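PDB 5T1Q: N-acetylmuramoyl-L-alanine amidase domain-containing protein SAOUHSC_02979 from Staphylococcus aureus, which probably cleaves bacterial cell-wall peptidoglycan as an amidase, this chain carrying a glucosaminidase-family region followed by a C-terminal CHAP domain. Local coordinates for residues Ala19-Ala33 and Asp244-Tyr256. Numbering follows the deposited sequence. Where two conformers were deposited one is given.
Sequences AQSFNNDVNQKDTRA and DSMPYPHGQCTWY
F22 lays its ring against P249, whose CD sits over the ring centre 4.0 Å from the centroid, 13° off the normal, a CH-pi contact. Q28 CG covers the opposite face of the ring, offset toward the rim, while the backbone oxygens of M246 and P247 lie at its edge. Q28 runs on past the ring with an extended chain, bringing NE2 to 2.7 Å from M246 O. Beside the ring, one water accepts from F22 N and donates to P247 O, bridging the two backbones. Farther along, T254 OG1 donates to Q20 O (2.6 Å), in the carbonyl plane and on a lone pair; chi1 of 46° sets this hydroxyl between its own backbone N and carbonyl carbon. Q20 NE2 comes within 3.6 Å of C253 SG, and Q20 OE1 is hydrogen-bonded to the backbone N of A275, which orients the amide. Across the contact, A33 CB packs over one face of the H250 imidazole, 3.9 Å from its centroid. A type II turn from P249 to Q252 leads into helix 253-262, with Q252 at the N-cap position. C253 begins this helix beside H314 of strand 314-321, consistent with the Cys-His pair of a CHAP catalytic site. The N-terminal loop between helix 9-13 and strand 37-39 thus packs on the entry to the CHAP helix, while R32 forms a salt bridge through NH1 with E92 and a hydrogen bond through NH2 with T124 of strand 119-128.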
ATOM      1  N   ALA A  19      12.688   1.487   5.580  1.00 33.81           N
ATOM      2  CA  ALA A  19      12.942   2.748   6.264  1.00 33.64           C
ATOM      3  C   ALA A  19      11.636   3.317   6.847  1.00 31.06           C
ATOM      4  O   ALA A  19      10.609   3.313   6.185  1.00 29.55           O
ATOM      5  CB  ALA A  19      13.573   3.750   5.306  1.00 34.78           C
ATOM      6  N   GLN A  20      11.701   3.786   8.088  1.00 30.59           N
ATOM      7  CA  GLN A  20      10.561   4.409   8.777  1.00 28.94           C
ATOM      8  C   GLN A  20      10.616   5.940   8.739  1.00 29.06           C
ATOM      9  O   GLN A  20       9.663   6.614   9.167  1.00 27.74           O
ATOM     10  CB  GLN A  20      10.545   3.992  10.251  1.00 28.93           C
ATOM     11  CG  GLN A  20      10.322   2.503  10.496  1.00 28.40           C
ATOM     12  CD  GLN A  20      10.108   2.191  11.960  1.00 28.34           C
ATOM     13  OE1 GLN A  20      10.281   3.050  12.831  1.00 28.63           O
ATOM     14  NE2 GLN A  20       9.718   0.955  12.243  1.00 27.92           N
ATOM     15  N   SER A  21      11.744   6.486   8.300  1.00 30.44           N
ATOM     16  CA  SER A  21      11.907   7.940   8.228  1.00 31.35           C
ATOM     17  C   SER A  21      12.840   8.305   7.093  1.00 33.08           C
ATOM     18  O   SER A  21      13.586   7.464   6.615  1.00 33.37           O
ATOM     19  CB  SER A  21      12.461   8.494   9.552  1.00 32.15           C
ATOM     20  OG  SER A  21      13.731   7.954   9.855  1.00 33.58           O
ATOM     21  N   PHE A  22      12.771   9.558   6.654  1.00 34.43           N
ATOM     22  CA  PHE A  22      13.654  10.034   5.592  1.00 36.79           C
ATOM     23  C   PHE A  22      14.865  10.675   6.218  1.00 40.05           C
ATOM     24  O   PHE A  22      14.813  11.159   7.338  1.00 40.23           O
ATOM     25  CB  PHE A  22      12.982  11.076   4.704  1.00 36.16           C
ATOM     26  CG  PHE A  22      11.793  10.563   3.955  1.00 34.25           C
ATOM     27  CD1 PHE A  22      11.946   9.625   2.952  1.00 34.04           C
ATOM     28  CD2 PHE A  22      10.524  11.067   4.209  1.00 32.75           C
ATOM     29  CE1 PHE A  22      10.858   9.171   2.242  1.00 32.55           C
ATOM     30  CE2 PHE A  22       9.437  10.618   3.493  1.00 31.25           C
ATOM     31  CZ  PHE A  22       9.602   9.667   2.512  1.00 31.12           C
ATOM     32  N   ASN A  23      15.955  10.682   5.475  1.00 43.59           N
ATOM     33  CA  ASN A  23      17.173  11.348   5.899  1.00 47.76           C
ATOM     34  C   ASN A  23      17.832  11.905   4.630  1.00 51.51           C
ATOM     35  O   ASN A  23      17.173  12.017   3.590  1.00 50.16           O
ATOM     36  CB  ASN A  23      18.066  10.375   6.695  1.00 48.77           C
ATOM     37  CG  ASN A  23      18.324   9.071   5.954  1.00 48.70           C
ATOM     38  OD1 ASN A  23      18.656   9.063   4.766  1.00 49.10           O
ATOM     39  ND2 ASN A  23      18.168   7.958   6.658  1.00 47.98           N
ATOM     40  N   ASN A  24      19.103  12.275   4.708  1.00 57.68           N
ATOM     41  CA  ASN A  24      19.809  12.780   3.522  1.00 62.85           C
ATOM     42  C   ASN A  24      20.034  11.692   2.443  1.00 65.32           C
ATOM     43  O   ASN A  24      20.176  12.021   1.266  1.00 68.38           O
ATOM     44  CB  ASN A  24      21.129  13.448   3.924  1.00 66.57           C
ATOM     45  CG  ASN A  24      20.918  14.694   4.785  1.00 67.63           C
ATOM     46  OD1 ASN A  24      19.814  15.242   4.857  1.00 66.92           O
ATOM     47  ND2 ASN A  24      21.980  15.144   5.439  1.00 70.49           N
ATOM     48  N   ASP A  25      20.024  10.412   2.837  1.00 66.71           N
ATOM     49  CA  ASP A  25      20.228   9.288   1.900  1.00 68.05           C
ATOM     50  C   ASP A  25      18.918   8.746   1.311  1.00 65.70           C
ATOM     51  O   ASP A  25      18.801   8.588   0.098  1.00 67.10           O
ATOM     52  CB  ASP A  25      20.992   8.149   2.595  1.00 70.62           C
ATOM     53  CG  ASP A  25      22.404   8.563   3.044  1.00 75.28           C
ATOM     54  OD1 ASP A  25      22.948   9.561   2.515  1.00 78.06           O
ATOM     55  OD2 ASP A  25      22.979   7.870   3.917  1.00 77.28           O
ATOM     56  N   VAL A  26      17.957   8.438   2.185  1.00 63.25           N
ATOM     57  CA  VAL A  26      16.635   7.912   1.806  1.00 59.34           C
ATOM     58  C   VAL A  26      15.636   9.078   1.783  1.00 56.47           C
ATOM     59  O   VAL A  26      15.360   9.683   2.817  1.00 53.61           O
ATOM     60  CB  VAL A  26      16.167   6.833   2.806  1.00 58.86           C
ATOM     61  CG1 VAL A  26      14.799   6.281   2.416  1.00 57.03           C
ATOM     62  CG2 VAL A  26      17.196   5.713   2.892  1.00 60.47           C
ATOM     63  N   ASN A  27      15.095   9.376   0.605  1.00 55.25           N
ATOM     64  CA  ASN A  27      14.211  10.531   0.428  1.00 54.78           C
ATOM     65  C   ASN A  27      12.963  10.225  -0.389  1.00 52.40           C
ATOM     66  O   ASN A  27      12.765   9.113  -0.856  1.00 50.15           O
ATOM     67  CB  ASN A  27      15.014  11.710  -0.174  1.00 58.19           C
ATOM     68  CG  ASN A  27      15.843  11.316  -1.396  1.00 61.03           C
ATOM     69  OD1 ASN A  27      15.702  10.220  -1.955  1.00 61.17           O
ATOM     70  ND2 ASN A  27      16.721  12.223  -1.819  1.00 64.55           N
ATOM     71  N   GLN A  28      12.114  11.232  -0.541  1.00 52.45           N
ATOM     72  CA  GLN A  28      10.866  11.092  -1.284  1.00 51.77           C
ATOM     73  C   GLN A  28      11.029  10.726  -2.754  1.00 50.45           C
ATOM     74  O   GLN A  28      10.163  10.054  -3.306  1.00 49.58           O
ATOM     75  CB  GLN A  28      10.049  12.376  -1.191  1.00 53.48           C
ATOM     76  CG  GLN A  28       9.649  12.723   0.227  1.00 54.95           C
ATOM     77  CD  GLN A  28       8.735  13.920   0.297  1.00 56.65           C
ATOM     78  OE1 GLN A  28       8.314  14.465  -0.733  1.00 59.86           O
ATOM     79  NE2 GLN A  28       8.424  14.349   1.515  1.00 56.11           N
ATOM     80  N   LYS A  29      12.130  11.144  -3.376  1.00 50.51           N
ATOM     81  CA  LYS A  29      12.339  10.864  -4.794  1.00 50.97           C
ATOM     82  C   LYS A  29      12.661   9.402  -5.089  1.00 50.02           C
ATOM     83  O   LYS A  29      12.584   8.998  -6.241  1.00 51.40           O
ATOM     84  CB  LYS A  29      13.439  11.752  -5.408  1.00 53.16           C
ATOM     85  CG  LYS A  29      14.864  11.354  -5.039  1.00 55.58           C
ATOM     86  CD  LYS A  29      15.908  12.068  -5.892  1.00 58.48           C
ATOM     87  CE  LYS A  29      17.303  11.520  -5.607  1.00 60.55           C
ATOM     88  NZ  LYS A  29      18.339  12.073  -6.527  1.00 63.56           N
ATOM     89  N   ASP A  30      13.068   8.627  -4.079  1.00 48.88           N
ATOM     90  CA  ASP A  30      13.390   7.203  -4.297  1.00 48.37           C
ATOM     91  C   ASP A  30      12.610   6.242  -3.388  1.00 44.96           C
ATOM     92  O   ASP A  30      13.052   5.124  -3.131  1.00 44.82           O
ATOM     93  CB  ASP A  30      14.906   6.953  -4.204  1.00 51.51           C
ATOM     94  CG  ASP A  30      15.472   7.177  -2.805  1.00 52.76           C
ATOM     95  OD1 ASP A  30      14.701   7.208  -1.815  1.00 50.24           O
ATOM     96  OD2 ASP A  30      16.714   7.311  -2.707  1.00 55.18           O
ATOM     97  N   THR A  31      11.450   6.681  -2.917  1.00 41.84           N
ATOM     98  CA  THR A  31      10.608   5.832  -2.095  1.00 39.59           C
ATOM     99  C   THR A  31       9.247   5.729  -2.753  1.00 36.86           C
ATOM    100  O   THR A  31       8.630   6.738  -3.102  1.00 36.23           O
ATOM    101  CB  THR A  31      10.503   6.326  -0.637  1.00 39.58           C
ATOM    102  OG1 THR A  31       9.974   7.659  -0.604  1.00 40.22           O
ATOM    103  CG2 THR A  31      11.878   6.291   0.027  1.00 41.08           C
ATOM    104  N   ARG A  32       8.809   4.496  -2.952  1.00 35.09           N
ATOM    105  CA  ARG A  32       7.528   4.228  -3.579  1.00 33.82           C
ATOM    106  C   ARG A  32       6.355   4.408  -2.631  1.00 32.56           C
ATOM    107  O   ARG A  32       6.509   4.512  -1.413  1.00 32.54           O
ATOM    108  CB  ARG A  32       7.470   2.784  -4.095  1.00 33.19           C
ATOM    109  CG  ARG A  32       8.445   2.437  -5.210  1.00 34.18           C
ATOM    110  CD  ARG A  32       8.200   1.017  -5.727  1.00 33.51           C
ATOM    111  NE  ARG A  32       6.878   0.863  -6.347  1.00 32.24           N
ATOM    112  CZ  ARG A  32       6.360  -0.289  -6.793  1.00 31.56           C
ATOM    113  NH1 ARG A  32       5.150  -0.292  -7.342  1.00 30.45           N
ATOM    114  NH2 ARG A  32       7.037  -1.432  -6.697  1.00 31.94           N
ATOM    115  N   ALA A  33       5.178   4.459  -3.233  1.00 31.81           N
ATOM    116  CA  ALA A  33       3.933   4.472  -2.525  1.00 30.85           C
ATOM    117  C   ALA A  33       3.076   3.439  -3.255  1.00 30.56           C
ATOM    118  O   ALA A  33       3.060   3.402  -4.488  1.00 30.55           O
ATOM    119  CB  ALA A  33       3.292   5.847  -2.563  1.00 30.91           C
ATOM    120  N   ASP A 244      -1.491  15.688   1.669  1.00 72.94           N
ATOM    121  CA  ASP A 244      -0.825  15.497   0.396  1.00 73.44           C
ATOM    122  C   ASP A 244       0.664  15.308   0.703  1.00 68.39           C
ATOM    123  O   ASP A 244       1.336  14.498   0.060  1.00 70.86           O
ATOM    124  CB  ASP A 244      -1.031  16.718  -0.498  1.00 79.39           C
ATOM    125  CG  ASP A 244      -2.503  17.077  -0.670  1.00 84.28           C
ATOM    126  OD1 ASP A 244      -3.371  16.185  -0.519  1.00 87.27           O
ATOM    127  OD2 ASP A 244      -2.791  18.260  -0.957  1.00 88.62           O
ATOM    128  N   SER A 245       1.160  16.062   1.695  1.00 60.49           N
ATOM    129  CA  SER A 245       2.566  15.989   2.131  1.00 55.10           C
ATOM    130  C   SER A 245       2.950  14.573   2.599  1.00 49.35           C
ATOM    131  O   SER A 245       2.077  13.762   2.954  1.00 48.07           O
ATOM    132  CB  SER A 245       2.841  16.996   3.255  1.00 56.04           C
ATOM    133  OG  SER A 245       2.109  16.668   4.433  1.00 57.57           O
HETATM  134  N   MSE A 246       4.254  14.307   2.614  0.50 44.47           N
HETATM  135  CA  MSE A 246       4.789  12.996   2.971  0.50 40.52           C
HETATM  136  C   MSE A 246       5.962  13.121   3.907  0.50 37.50           C
HETATM  137  O   MSE A 246       7.103  12.993   3.483  0.50 36.84           O
HETATM  138  CB  MSE A 246       5.243  12.375   1.657  0.50 40.54           C
HETATM  139  CG  MSE A 246       5.485  10.877   1.791  0.50 39.33           C
HETATM  140 SE   MSE A 246       3.776   9.919   1.968  0.50 37.83          SE
HETATM  141  CE  MSE A 246       2.635  11.070   0.847  0.50 39.86           C
ATOM    142  N   PRO A 247       5.705  13.374   5.185  1.00 34.92           N
ATOM    143  CA  PRO A 247       6.804  13.527   6.156  1.00 32.51           C
ATOM    144  C   PRO A 247       7.518  12.207   6.524  1.00 28.43           C
ATOM    145  O   PRO A 247       8.664  12.246   6.942  1.00 27.29           O
ATOM    146  CB  PRO A 247       6.113  14.167   7.369  1.00 32.79           C
ATOM    147  CG  PRO A 247       4.717  13.687   7.290  1.00 33.11           C
ATOM    148  CD  PRO A 247       4.387  13.447   5.841  1.00 33.78           C
ATOM    149  N   TYR A 248       6.842  11.070   6.353  1.00 25.35           N
ATOM    150  CA  TYR A 248       7.423   9.741   6.622  1.00 23.91           C
ATOM    151  C   TYR A 248       7.147   8.820   5.409  1.00 24.12           C
ATOM    152  O   TYR A 248       6.166   9.028   4.696  1.00 24.20           O
ATOM    153  CB  TYR A 248       6.832   9.136   7.921  1.00 22.19           C
ATOM    154  CG  TYR A 248       7.061  10.006   9.147  1.00 21.16           C
ATOM    155  CD1 TYR A 248       8.271   9.967   9.830  1.00 20.61           C
ATOM    156  CD2 TYR A 248       6.084  10.907   9.592  1.00 20.93           C
ATOM    157  CE1 TYR A 248       8.507  10.779  10.924  1.00 20.43           C
ATOM    158  CE2 TYR A 248       6.311  11.729  10.701  1.00 20.43           C
ATOM    159  CZ  TYR A 248       7.519  11.655  11.355  1.00 20.51           C
ATOM    160  OH  TYR A 248       7.772  12.450  12.438  1.00 20.84           O
ATOM    161  N   PRO A 249       8.018   7.815   5.158  1.00 24.37           N
ATOM    162  CA  PRO A 249       7.812   6.907   4.014  1.00 24.46           C
ATOM    163  C   PRO A 249       6.420   6.282   4.014  1.00 23.98           C
ATOM    164  O   PRO A 249       5.991   5.705   5.008  1.00 22.62           O
ATOM    165  CB  PRO A 249       8.880   5.839   4.222  1.00 24.60           C
ATOM    166  CG  PRO A 249       9.963   6.536   4.963  1.00 24.54           C
ATOM    167  CD  PRO A 249       9.275   7.502   5.872  1.00 24.07           C
ATOM    168  N   HIS A 250       5.731   6.426   2.895  1.00 24.52           N
ATOM    169  CA  HIS A 250       4.374   5.951   2.742  1.00 24.88           C
ATOM    170  C   HIS A 250       4.095   4.541   3.271  1.00 24.25           C
ATOM    171  O   HIS A 250       4.832   3.595   2.987  1.00 23.39           O
ATOM    172  CB  HIS A 250       3.984   6.016   1.270  1.00 26.62           C
ATOM    173  CG  HIS A 250       2.526   5.833   1.038  1.00 26.79           C
ATOM    174  ND1 HIS A 250       1.961   4.604   0.773  1.00 26.60           N
ATOM    175  CD2 HIS A 250       1.509   6.724   1.055  1.00 27.14           C
ATOM    176  CE1 HIS A 250       0.657   4.748   0.639  1.00 26.80           C
ATOM    177  NE2 HIS A 250       0.358   6.024   0.796  1.00 27.42           N
ATOM    178  N   GLY A 251       3.009   4.429   4.038  1.00 23.46           N
ATOM    179  CA  GLY A 251       2.584   3.142   4.586  1.00 23.20           C
ATOM    180  C   GLY A 251       3.272   2.634   5.839  1.00 22.13           C
ATOM    181  O   GLY A 251       2.731   1.771   6.511  1.00 21.69           O
ATOM    182  N   GLN A 252       4.452   3.147   6.174  1.00 22.18           N
ATOM    183  CA  GLN A 252       5.160   2.659   7.380  1.00 22.16           C
ATOM    184  C   GLN A 252       4.434   3.080   8.664  1.00 20.92           C
ATOM    185  O   GLN A 252       3.509   3.900   8.614  1.00 20.45           O
ATOM    186  CB  GLN A 252       6.613   3.119   7.361  1.00 23.46           C
ATOM    187  CG  GLN A 252       7.356   2.578   6.149  1.00 25.29           C
ATOM    188  CD  GLN A 252       7.380   1.055   6.119  1.00 26.98           C
ATOM    189  OE1 GLN A 252       7.676   0.409   7.120  1.00 29.05           O
ATOM    190  NE2 GLN A 252       7.052   0.479   4.977  1.00 28.97           N
ATOM    191  N   CYS A 253       4.832   2.515   9.800  1.00 20.12           N
ATOM    192  CA  CYS A 253       4.119   2.770  11.059  1.00 19.54           C
ATOM    193  C   CYS A 253       4.081   4.244  11.419  1.00 18.65           C
ATOM    194  O   CYS A 253       3.101   4.726  11.937  1.00 17.76           O
ATOM    195  CB  CYS A 253       4.693   1.958  12.212  1.00 19.84           C
ATOM    196  SG  CYS A 253       6.431   2.262  12.603  1.00 21.66           S
ATOM    197  N   THR A 254       5.177   4.931  11.120  1.00 18.36           N
ATOM    198  CA  THR A 254       5.340   6.355  11.366  1.00 18.03           C
ATOM    199  C   THR A 254       4.362   7.147  10.507  1.00 18.47           C
ATOM    200  O   THR A 254       3.617   7.982  11.008  1.00 18.43           O
ATOM    201  CB  THR A 254       6.780   6.770  11.027  1.00 17.95           C
ATOM    202  OG1 THR A 254       7.134   6.188   9.780  1.00 17.93           O
ATOM    203  CG2 THR A 254       7.748   6.246  12.054  1.00 17.77           C
ATOM    204  N   TRP A 255       4.353   6.860   9.213  1.00 19.14           N
ATOM    205  CA  TRP A 255       3.411   7.505   8.293  1.00 20.06           C
ATOM    206  C   TRP A 255       1.956   7.276   8.715  1.00 19.06           C
ATOM    207  O   TRP A 255       1.126   8.170   8.625  1.00 19.28           O
ATOM    208  CB  TRP A 255       3.621   6.969   6.861  1.00 21.49           C
ATOM    209  CG  TRP A 255       2.612   7.462   5.869  1.00 22.98           C
ATOM    210  CD1 TRP A 255       2.721   8.546   5.053  1.00 24.40           C
ATOM    211  CD2 TRP A 255       1.329   6.883   5.597  1.00 23.52           C
ATOM    212  NE1 TRP A 255       1.584   8.675   4.283  1.00 25.35           N
ATOM    213  CE2 TRP A 255       0.718   7.665   4.602  1.00 24.87           C
ATOM    214  CE3 TRP A 255       0.645   5.779   6.099  1.00 23.54           C
ATOM    215  CZ2 TRP A 255      -0.557   7.383   4.101  1.00 26.04           C
ATOM    216  CZ3 TRP A 255      -0.630   5.495   5.594  1.00 24.56           C
ATOM    217  CH2 TRP A 255      -1.208   6.293   4.608  1.00 24.87           C
ATOM    218  N   TYR A 256       1.644   6.072   9.162  1.00 18.09           N
ATOM    219  CA  TYR A 256       0.261   5.762   9.523  1.00 17.83           C
ATOM    220  C   TYR A 256      -0.203   6.610  10.699  1.00 17.29           C
ATOM    221  O   TYR A 256      -1.288   7.186  10.647  1.00 17.17           O
ATOM    222  CB  TYR A 256       0.049   4.250   9.799  1.00 17.24           C
ATOM    223  CG  TYR A 256      -1.333   3.985  10.323  1.00 17.49           C
ATOM    224  CD1 TYR A 256      -2.422   3.865   9.450  1.00 17.77           C
ATOM    225  CD2 TYR A 256      -1.577   3.908  11.705  1.00 17.01           C
ATOM    226  CE1 TYR A 256      -3.696   3.659   9.933  1.00 18.05           C
ATOM    227  CE2 TYR A 256      -2.858   3.725  12.197  1.00 17.04           C
ATOM    228  CZ  TYR A 256      -3.910   3.594  11.311  1.00 17.57           C
ATOM    229  OH  TYR A 256      -5.171   3.401  11.790  1.00 17.65           O
TER
HETATM  230  O   HOH W   1      10.951  11.195   7.973  1.00 20.46           O